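PDB 3KLU: uncharacterized protein yqbN from Bacillus subtilis, which is of unknown function but probably acts as a phage tail assembly chaperone related to XkdN. Local coordinates for residues I30-F44 with V116-K129. Numbering follows the deposited sequence.
With MN (manganese (II) ion), chain B.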
ATOM      1  N   ILE A  30      10.851   5.499  -0.188  1.00 26.64           N
ATOM      2  CA  ILE A  30       9.965   6.541   0.315  1.00 26.05           C
ATOM      3  C   ILE A  30      10.632   7.524   1.272  1.00 26.43           C
ATOM      4  O   ILE A  30      10.171   8.652   1.408  1.00 26.10           O
ATOM      5  CB  ILE A  30       8.748   5.889   1.007  1.00 23.41           C
ATOM      6  CG1 ILE A  30       7.806   5.315  -0.067  1.00 25.52           C
ATOM      7  CG2 ILE A  30       8.028   6.894   1.912  1.00 24.60           C
ATOM      8  CD1 ILE A  30       7.144   6.357  -0.922  1.00 32.51           C
ATOM      9  N   SER A  31      11.689   7.093   1.957  1.00 27.11           N
ATOM     10  CA  SER A  31      12.390   7.975   2.886  1.00 26.99           C
ATOM     11  C   SER A  31      13.845   7.582   3.110  1.00 26.36           C
ATOM     12  O   SER A  31      14.187   6.395   3.206  1.00 25.75           O
ATOM     13  CB  SER A  31      11.677   8.016   4.241  1.00 25.18           C
ATOM     14  OG  SER A  31      12.483   8.699   5.182  1.00 24.30           O
ATOM     15  N   LYS A  32      14.702   8.591   3.203  1.00 24.48           N
ATOM     16  CA  LYS A  32      16.119   8.337   3.422  1.00 25.80           C
ATOM     17  C   LYS A  32      16.441   8.113   4.917  1.00 24.25           C
ATOM     18  O   LYS A  32      17.569   7.788   5.266  1.00 25.33           O
ATOM     19  CB  LYS A  32      16.952   9.490   2.866  1.00 26.62           C
ATOM     20  CG  LYS A  32      16.867   9.699   1.342  1.00 29.99           C
ATOM     21  CD  LYS A  32      17.718  10.919   0.970  1.00 32.67           C
ATOM     22  CE  LYS A  32      17.619  11.329  -0.486  1.00 39.96           C
ATOM     23  NZ  LYS A  32      18.285  12.668  -0.709  1.00 41.69           N
ATOM     24  N   ARG A  33      15.429   8.261   5.771  1.00 25.72           N
ATOM     25  CA  ARG A  33      15.597   8.090   7.208  1.00 25.37           C
ATOM     26  C   ARG A  33      15.565   6.616   7.567  1.00 24.68           C
ATOM     27  O   ARG A  33      15.837   6.273   8.708  1.00 24.26           O
ATOM     28  CB  ARG A  33      14.498   8.824   7.982  1.00 22.05           C
ATOM     29  CG  ARG A  33      14.448  10.318   7.755  1.00 26.64           C
ATOM     30  CD  ARG A  33      13.087  10.842   8.148  1.00 29.98           C
ATOM     31  NE  ARG A  33      12.633  10.161   9.334  1.00 32.68           N
ATOM     32  CZ  ARG A  33      11.428   9.656   9.508  1.00 34.80           C
ATOM     33  NH1 ARG A  33      10.500   9.748   8.578  1.00 35.45           N
ATOM     34  NH2 ARG A  33      11.177   8.995  10.613  1.00 39.66           N
ATOM     35  N   PHE A  34      15.210   5.740   6.625  1.00 15.56           N
ATOM     36  CA  PHE A  34      15.230   4.330   6.958  1.00 15.67           C
ATOM     37  C   PHE A  34      16.431   3.667   6.309  1.00 16.11           C
ATOM     38  O   PHE A  34      16.488   3.543   5.087  1.00 18.09           O
ATOM     39  CB  PHE A  34      13.953   3.638   6.509  1.00 14.48           C
ATOM     40  CG  PHE A  34      12.703   4.339   6.951  1.00 16.60           C
ATOM     41  CD1 PHE A  34      12.540   4.742   8.277  1.00 14.16           C
ATOM     42  CD2 PHE A  34      11.686   4.614   6.046  1.00 17.72           C
ATOM     43  CE1 PHE A  34      11.366   5.411   8.685  1.00 16.39           C
ATOM     44  CE2 PHE A  34      10.531   5.275   6.455  1.00 17.74           C
ATOM     45  CZ  PHE A  34      10.377   5.672   7.781  1.00 14.48           C
ATOM     46  N   VAL A  35      17.384   3.220   7.129  1.00 23.79           N
ATOM     47  CA  VAL A  35      18.580   2.556   6.604  1.00 26.52           C
ATOM     48  C   VAL A  35      18.906   1.278   7.376  1.00 28.66           C
ATOM     49  O   VAL A  35      18.460   1.081   8.511  1.00 28.00           O
ATOM     50  CB  VAL A  35      19.828   3.487   6.624  1.00 28.55           C
ATOM     51  CG1 VAL A  35      19.647   4.614   5.607  1.00 29.07           C
ATOM     52  CG2 VAL A  35      20.023   4.060   7.991  1.00 23.76           C
ATOM     53  N   ASP A  36      19.655   0.392   6.735  1.00 27.81           N
ATOM     54  CA  ASP A  36      20.017  -0.851   7.378  1.00 30.73           C
ATOM     55  C   ASP A  36      21.391  -0.703   8.029  1.00 33.11           C
ATOM     56  O   ASP A  36      21.975   0.377   8.013  1.00 33.56           O
ATOM     57  CB  ASP A  36      20.045  -1.993   6.356  1.00 32.68           C
ATOM     58  CG  ASP A  36      21.013  -1.736   5.229  1.00 35.56           C
ATOM     59  OD1 ASP A  36      21.978  -0.962   5.418  1.00 39.23           O
ATOM     60  OD2 ASP A  36      20.810  -2.320   4.149  1.00 35.49           O
ATOM     61  N   LYS A  37      21.893  -1.794   8.600  1.00 75.51           N
ATOM     62  CA  LYS A  37      23.192  -1.806   9.268  1.00 79.14           C
ATOM     63  C   LYS A  37      24.328  -1.205   8.431  1.00 80.90           C
ATOM     64  O   LYS A  37      25.267  -0.638   8.982  1.00 82.89           O
ATOM     65  CB  LYS A  37      23.557  -3.238   9.664  1.00 81.80           C
ATOM     66  CG  LYS A  37      23.415  -4.217   8.513  1.00 85.57           C
ATOM     67  CD  LYS A  37      24.114  -5.535   8.778  1.00 87.75           C
ATOM     68  CE  LYS A  37      23.993  -6.439   7.570  1.00 88.90           C
ATOM     69  NZ  LYS A  37      24.354  -5.696   6.332  1.00 86.32           N
ATOM     70  N   GLU A  38      24.243  -1.322   7.109  1.00 43.60           N
ATOM     71  CA  GLU A  38      25.278  -0.799   6.230  1.00 44.59           C
ATOM     72  C   GLU A  38      25.033   0.615   5.711  1.00 42.37           C
ATOM     73  O   GLU A  38      25.647   1.031   4.730  1.00 44.83           O
ATOM     74  CB  GLU A  38      25.461  -1.741   5.053  1.00 47.33           C
ATOM     75  CG  GLU A  38      25.647  -3.184   5.459  1.00 51.74           C
ATOM     76  CD  GLU A  38      26.264  -4.019   4.344  1.00 55.58           C
ATOM     77  OE1 GLU A  38      25.882  -3.823   3.161  1.00 53.26           O
ATOM     78  OE2 GLU A  38      27.130  -4.875   4.652  1.00 60.98           O
ATOM     79  N   GLY A  39      24.123   1.342   6.353  1.00 35.10           N
ATOM     80  CA  GLY A  39      23.843   2.712   5.943  1.00 32.39           C
ATOM     81  C   GLY A  39      23.047   2.933   4.673  1.00 31.65           C
ATOM     82  O   GLY A  39      22.853   4.061   4.259  1.00 33.13           O
ATOM     83  N   ASN A  40      22.587   1.860   4.044  1.00 28.43           N
ATOM     84  CA  ASN A  40      21.791   1.972   2.831  1.00 26.52           C
ATOM     85  C   ASN A  40      20.298   2.119   3.092  1.00 22.85           C
ATOM     86  O   ASN A  40      19.751   1.531   4.035  1.00 20.44           O
ATOM     87  CB  ASN A  40      22.030   0.756   1.962  1.00 26.87           C
ATOM     88  CG  ASN A  40      23.432   0.710   1.441  1.00 32.08           C
ATOM     89  OD1 ASN A  40      24.009  -0.366   1.305  1.00 36.21           O
ATOM     90  ND2 ASN A  40      24.001   1.882   1.137  1.00 30.69           N
ATOM     91  N   VAL A  41      19.656   2.915   2.246  1.00 27.33           N
ATOM     92  CA  VAL A  41      18.235   3.156   2.368  1.00 26.01           C
ATOM     93  C   VAL A  41      17.467   1.840   2.227  1.00 24.77           C
ATOM     94  O   VAL A  41      17.820   0.971   1.431  1.00 26.71           O
ATOM     95  CB  VAL A  41      17.720   4.125   1.289  1.00 25.66           C
ATOM     96  CG1 VAL A  41      16.238   4.353   1.488  1.00 24.66           C
ATOM     97  CG2 VAL A  41      18.477   5.430   1.353  1.00 27.09           C
ATOM     98  N   VAL A  42      16.417   1.711   3.025  1.00 25.43           N
ATOM     99  CA  VAL A  42      15.566   0.532   3.001  1.00 24.82           C
ATOM    100  C   VAL A  42      14.328   0.968   2.244  1.00 24.21           C
ATOM    101  O   VAL A  42      13.481   1.670   2.794  1.00 24.92           O
ATOM    102  CB  VAL A  42      15.190   0.146   4.419  1.00 23.17           C
ATOM    103  CG1 VAL A  42      14.246  -1.011   4.387  1.00 19.54           C
ATOM    104  CG2 VAL A  42      16.478  -0.176   5.239  1.00 25.20           C
ATOM    105  N   PRO A  43      14.215   0.597   0.957  1.00 19.00           N
ATOM    106  CA  PRO A  43      13.027   1.011   0.193  1.00 19.23           C
ATOM    107  C   PRO A  43      11.749   0.295   0.610  1.00 17.33           C
ATOM    108  O   PRO A  43      11.790  -0.802   1.167  1.00 17.56           O
ATOM    109  CB  PRO A  43      13.409   0.689  -1.255  1.00 19.44           C
ATOM    110  CG  PRO A  43      14.268  -0.534  -1.100  1.00 20.43           C
ATOM    111  CD  PRO A  43      15.119  -0.220   0.113  1.00 21.26           C
ATOM    112  N   PHE A  44      10.619   0.944   0.366  1.00 21.14           N
ATOM    113  CA  PHE A  44       9.343   0.329   0.661  1.00 19.62           C
ATOM    114  C   PHE A  44       9.044  -0.581  -0.523  1.00 21.78           C
ATOM    115  O   PHE A  44       9.439  -0.280  -1.653  1.00 22.46           O
ATOM    116  CB  PHE A  44       8.257   1.381   0.709  1.00 19.46           C
ATOM    117  CG  PHE A  44       8.079   1.999   2.036  1.00 15.50           C
ATOM    118  CD1 PHE A  44       9.160   2.253   2.847  1.00 18.01           C
ATOM    119  CD2 PHE A  44       6.825   2.384   2.448  1.00 14.65           C
ATOM    120  CE1 PHE A  44       8.981   2.910   4.088  1.00 19.45           C
ATOM    121  CE2 PHE A  44       6.624   3.040   3.680  1.00 18.03           C
ATOM    122  CZ  PHE A  44       7.706   3.303   4.498  1.00 17.95           C
ATOM    123  N   VAL A 116       5.215   6.260  11.645  1.00 18.69           N
ATOM    124  CA  VAL A 116       6.455   5.824  10.982  1.00 17.44           C
ATOM    125  C   VAL A 116       6.908   6.868   9.950  1.00 18.16           C
ATOM    126  O   VAL A 116       8.059   7.268   9.937  1.00 19.07           O
ATOM    127  CB  VAL A 116       6.306   4.470  10.213  1.00 18.06           C
ATOM    128  CG1 VAL A 116       7.619   4.166   9.440  1.00 16.80           C
ATOM    129  CG2 VAL A 116       5.980   3.307  11.182  1.00 18.12           C
ATOM    130  N   LEU A 117       6.005   7.287   9.065  1.00 17.82           N
ATOM    131  CA  LEU A 117       6.343   8.299   8.050  1.00 15.55           C
ATOM    132  C   LEU A 117       6.039   9.666   8.717  1.00 17.64           C
ATOM    133  O   LEU A 117       5.142  10.409   8.294  1.00 16.47           O
ATOM    134  CB  LEU A 117       5.460   8.075   6.805  1.00 16.65           C
ATOM    135  CG  LEU A 117       5.679   6.689   6.153  1.00 10.79           C
ATOM    136  CD1 LEU A 117       4.525   6.321   5.238  1.00 16.10           C
ATOM    137  CD2 LEU A 117       6.959   6.689   5.377  1.00 19.08           C
ATOM    138  N   SER A 118       6.787   9.977   9.770  1.00 17.24           N
ATOM    139  CA  SER A 118       6.532  11.206  10.534  1.00 19.51           C
ATOM    140  C   SER A 118       6.898  12.555   9.915  1.00 19.34           C
ATOM    141  O   SER A 118       6.709  13.596  10.535  1.00 24.03           O
ATOM    142  CB  SER A 118       7.161  11.079  11.916  1.00 20.62           C
ATOM    143  OG  SER A 118       8.513  10.696  11.803  1.00 23.88           O
ATOM    144  N   VAL A 119       7.439  12.536   8.699  1.00 20.09           N
ATOM    145  CA  VAL A 119       7.742  13.755   7.985  1.00 19.55           C
ATOM    146  C   VAL A 119       6.618  13.891   6.955  1.00 22.54           C
ATOM    147  O   VAL A 119       6.411  12.995   6.127  1.00 21.25           O
ATOM    148  CB  VAL A 119       9.086  13.666   7.322  1.00 20.63           C
ATOM    149  CG1 VAL A 119       9.287  14.846   6.397  1.00 15.01           C
ATOM    150  CG2 VAL A 119      10.162  13.659   8.412  1.00 14.89           C
ATOM    151  N   GLY A 120       5.876  14.999   7.047  1.00 24.13           N
ATOM    152  CA  GLY A 120       4.747  15.239   6.182  1.00 26.46           C
ATOM    153  C   GLY A 120       4.880  14.730   4.766  1.00 27.82           C
ATOM    154  O   GLY A 120       4.109  13.857   4.321  1.00 28.78           O
ATOM    155  N   GLY A 121       5.854  15.291   4.051  1.00 22.15           N
ATOM    156  CA  GLY A 121       6.085  14.915   2.664  1.00 19.61           C
ATOM    157  C   GLY A 121       6.181  13.411   2.447  1.00 18.34           C
ATOM    158  O   GLY A 121       5.648  12.921   1.467  1.00 19.63           O
ATOM    159  N   GLU A 122       6.843  12.683   3.349  1.00 18.89           N
ATOM    160  CA  GLU A 122       6.980  11.235   3.193  1.00 20.14           C
ATOM    161  C   GLU A 122       5.606  10.580   3.210  1.00 19.30           C
ATOM    162  O   GLU A 122       5.286   9.722   2.398  1.00 20.29           O
ATOM    163  CB  GLU A 122       7.802  10.621   4.334  1.00 14.79           C
ATOM    164  CG  GLU A 122       9.215  11.155   4.468  1.00 16.95           C
ATOM    165  CD  GLU A 122       9.885  10.645   5.750  1.00 21.09           C
ATOM    166  OE1 GLU A 122       9.142  10.280   6.703  1.00 19.41           O
ATOM    167  OE2 GLU A 122      11.147  10.613   5.805  1.00 27.15           O
ATOM    168  N   TYR A 123       4.799  10.973   4.174  1.00 18.89           N
ATOM    169  CA  TYR A 123       3.492  10.393   4.268  1.00 17.93           C
ATOM    170  C   TYR A 123       2.654  10.646   3.010  1.00 17.56           C
ATOM    171  O   TYR A 123       1.956   9.750   2.502  1.00 16.39           O
ATOM    172  CB  TYR A 123       2.770  10.967   5.458  1.00 19.82           C
ATOM    173  CG  TYR A 123       1.470  10.276   5.664  1.00 19.24           C
ATOM    174  CD1 TYR A 123       1.418   9.031   6.296  1.00 17.17           C
ATOM    175  CD2 TYR A 123       0.293  10.830   5.196  1.00 21.52           C
ATOM    176  CE1 TYR A 123       0.188   8.348   6.453  1.00 22.01           C
ATOM    177  CE2 TYR A 123      -0.942  10.164   5.348  1.00 20.97           C
ATOM    178  CZ  TYR A 123      -0.988   8.930   5.975  1.00 20.29           C
ATOM    179  OH  TYR A 123      -2.188   8.287   6.140  1.00 21.56           O
ATOM    180  N   ALA A 124       2.711  11.875   2.504  1.00 22.94           N
ATOM    181  CA  ALA A 124       1.915  12.222   1.332  1.00 22.87           C
ATOM    182  C   ALA A 124       2.430  11.450   0.142  1.00 23.85           C
ATOM    183  O   ALA A 124       1.656  10.976  -0.669  1.00 24.74           O
ATOM    184  CB  ALA A 124       1.983  13.728   1.067  1.00 25.95           C
ATOM    185  N   ASN A 125       3.747  11.314   0.053  1.00 27.14           N
ATOM    186  CA  ASN A 125       4.362  10.608  -1.055  1.00 27.51           C
ATOM    187  C   ASN A 125       4.030   9.138  -1.009  1.00 26.12           C
ATOM    188  O   ASN A 125       3.827   8.512  -2.033  1.00 27.22           O
ATOM    189  CB  ASN A 125       5.889  10.775  -1.040  1.00 27.50           C
ATOM    190  CG  ASN A 125       6.346  12.135  -1.557  1.00 36.33           C
ATOM    191  OD1 ASN A 125       5.589  12.864  -2.193  1.00 37.45           O
ATOM    192  ND2 ASN A 125       7.608  12.464  -1.307  1.00 38.15           N
ATOM    193  N   TRP A 126       4.011   8.576   0.190  1.00 18.32           N
ATOM    194  CA  TRP A 126       3.681   7.168   0.328  1.00 17.84           C
ATOM    195  C   TRP A 126       2.260   6.925  -0.190  1.00 18.56           C
ATOM    196  O   TRP A 126       2.015   5.991  -0.964  1.00 21.80           O
ATOM    197  CB  TRP A 126       3.781   6.770   1.792  1.00 13.48           C
ATOM    198  CG  TRP A 126       3.180   5.452   2.089  1.00 13.36           C
ATOM    199  CD1 TRP A 126       3.660   4.220   1.741  1.00 11.07           C
ATOM    200  CD2 TRP A 126       2.019   5.218   2.893  1.00 12.19           C
ATOM    201  NE1 TRP A 126       2.872   3.232   2.292  1.00 14.38           N
ATOM    202  CE2 TRP A 126       1.857   3.819   3.002  1.00 14.30           C
ATOM    203  CE3 TRP A 126       1.104   6.061   3.539  1.00 16.71           C
ATOM    204  CZ2 TRP A 126       0.817   3.238   3.736  1.00 13.65           C
ATOM    205  CZ3 TRP A 126       0.070   5.490   4.264  1.00 13.34           C
ATOM    206  CH2 TRP A 126      -0.063   4.079   4.355  1.00 14.90           C
ATOM    207  N   LEU A 127       1.332   7.781   0.226  1.00 19.95           N
ATOM    208  CA  LEU A 127      -0.057   7.645  -0.194  1.00 19.92           C
ATOM    209  C   LEU A 127      -0.164   7.660  -1.684  1.00 22.12           C
ATOM    210  O   LEU A 127      -0.749   6.756  -2.284  1.00 23.18           O
ATOM    211  CB  LEU A 127      -0.904   8.775   0.343  1.00 21.09           C
ATOM    212  CG  LEU A 127      -1.440   8.563   1.753  1.00 21.94           C
ATOM    213  CD1 LEU A 127      -2.169   9.813   2.202  1.00 26.04           C
ATOM    214  CD2 LEU A 127      -2.394   7.399   1.779  1.00 16.99           C
ATOM    215  N   ASN A 128       0.410   8.686  -2.301  1.00 22.08           N
ATOM    216  CA  ASN A 128       0.319   8.774  -3.744  1.00 25.13           C
ATOM    217  C   ASN A 128       0.999   7.616  -4.459  1.00 24.52           C
ATOM    218  O   ASN A 128       0.481   7.118  -5.440  1.00 26.25           O
ATOM    219  CB  ASN A 128       0.873  10.118  -4.229  1.00 27.12           C
ATOM    220  CG  ASN A 128       0.224  11.284  -3.527  1.00 33.70           C
ATOM    221  OD1 ASN A 128      -0.979  11.285  -3.288  1.00 38.47           O
ATOM    222  ND2 ASN A 128       1.021  12.290  -3.186  1.00 41.76           N
ATOM    223  N   LYS A 129       2.154   7.165  -3.996  1.00 23.78           N
ATOM    224  CA  LYS A 129       2.775   6.046  -4.696  1.00 23.32           C
ATOM    225  C   LYS A 129       1.827   4.838  -4.694  1.00 22.34           C
ATOM    226  O   LYS A 129       1.699   4.130  -5.685  1.00 23.54           O
ATOM    227  CB  LYS A 129       4.092   5.627  -4.044  1.00 23.32           C
ATOM    228  CG  LYS A 129       4.819   4.498  -4.837  1.00 24.77           C
ATOM    229  CD  LYS A 129       5.598   5.096  -6.038  1.00 30.84           C
ATOM    230  CE  LYS A 129       5.554   4.180  -7.250  1.00 33.92           C
ATOM    231  NZ  LYS A 129       6.435   4.689  -8.354  1.00 39.02           N
TER
HETATM  232 MN    MN B 158      27.942   0.749   3.686  1.00 74.47          MN
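L117 pushes one methyl into a hollow bounded by I30, F34 and F44. Its CD2 lies 3.6 Å from I30 CG2, a branch set anti to the backbone N by chi1 of -74°. The same CD2 is 3.6 Å from F44 CZ and, at the edge of the F34 ring, 4.0 Å from F34 CE2. Next to it, V116 CG1 sits 3.6 Å from F34 CZ. Nearer the helix, F44 CD2 leans to 3.7 Å from W126 CD1, the two rings inclined at 73°, while L117 CD1 rests over one face of the indole, offset toward its rim. I30 covers a face of F44 with its CB and brings CD1 to 3.8 Å from W126 CA. A polar border lies beside the apolar patch: S31 OG donates to E122 OE2, and R33 NH1 bonds E122 OE2 at 3.0 Å within a salt bridge whose guanidinium and carboxylate are nearly coplanar (19°); the closer NH1 approach to E122 OE1 is doubtful. S31 OG also accepts from R33 N at 3.0 Å, closing an ST turn. W126 NE1 is hydrogen-bonded to T90 OG1 in strand 90-92. The contact thus seats the base of a long antiparallel beta-hairpin loop, between strands 26-28 and 44-46, on the N-terminal half of helix 120-133 and the turn before it.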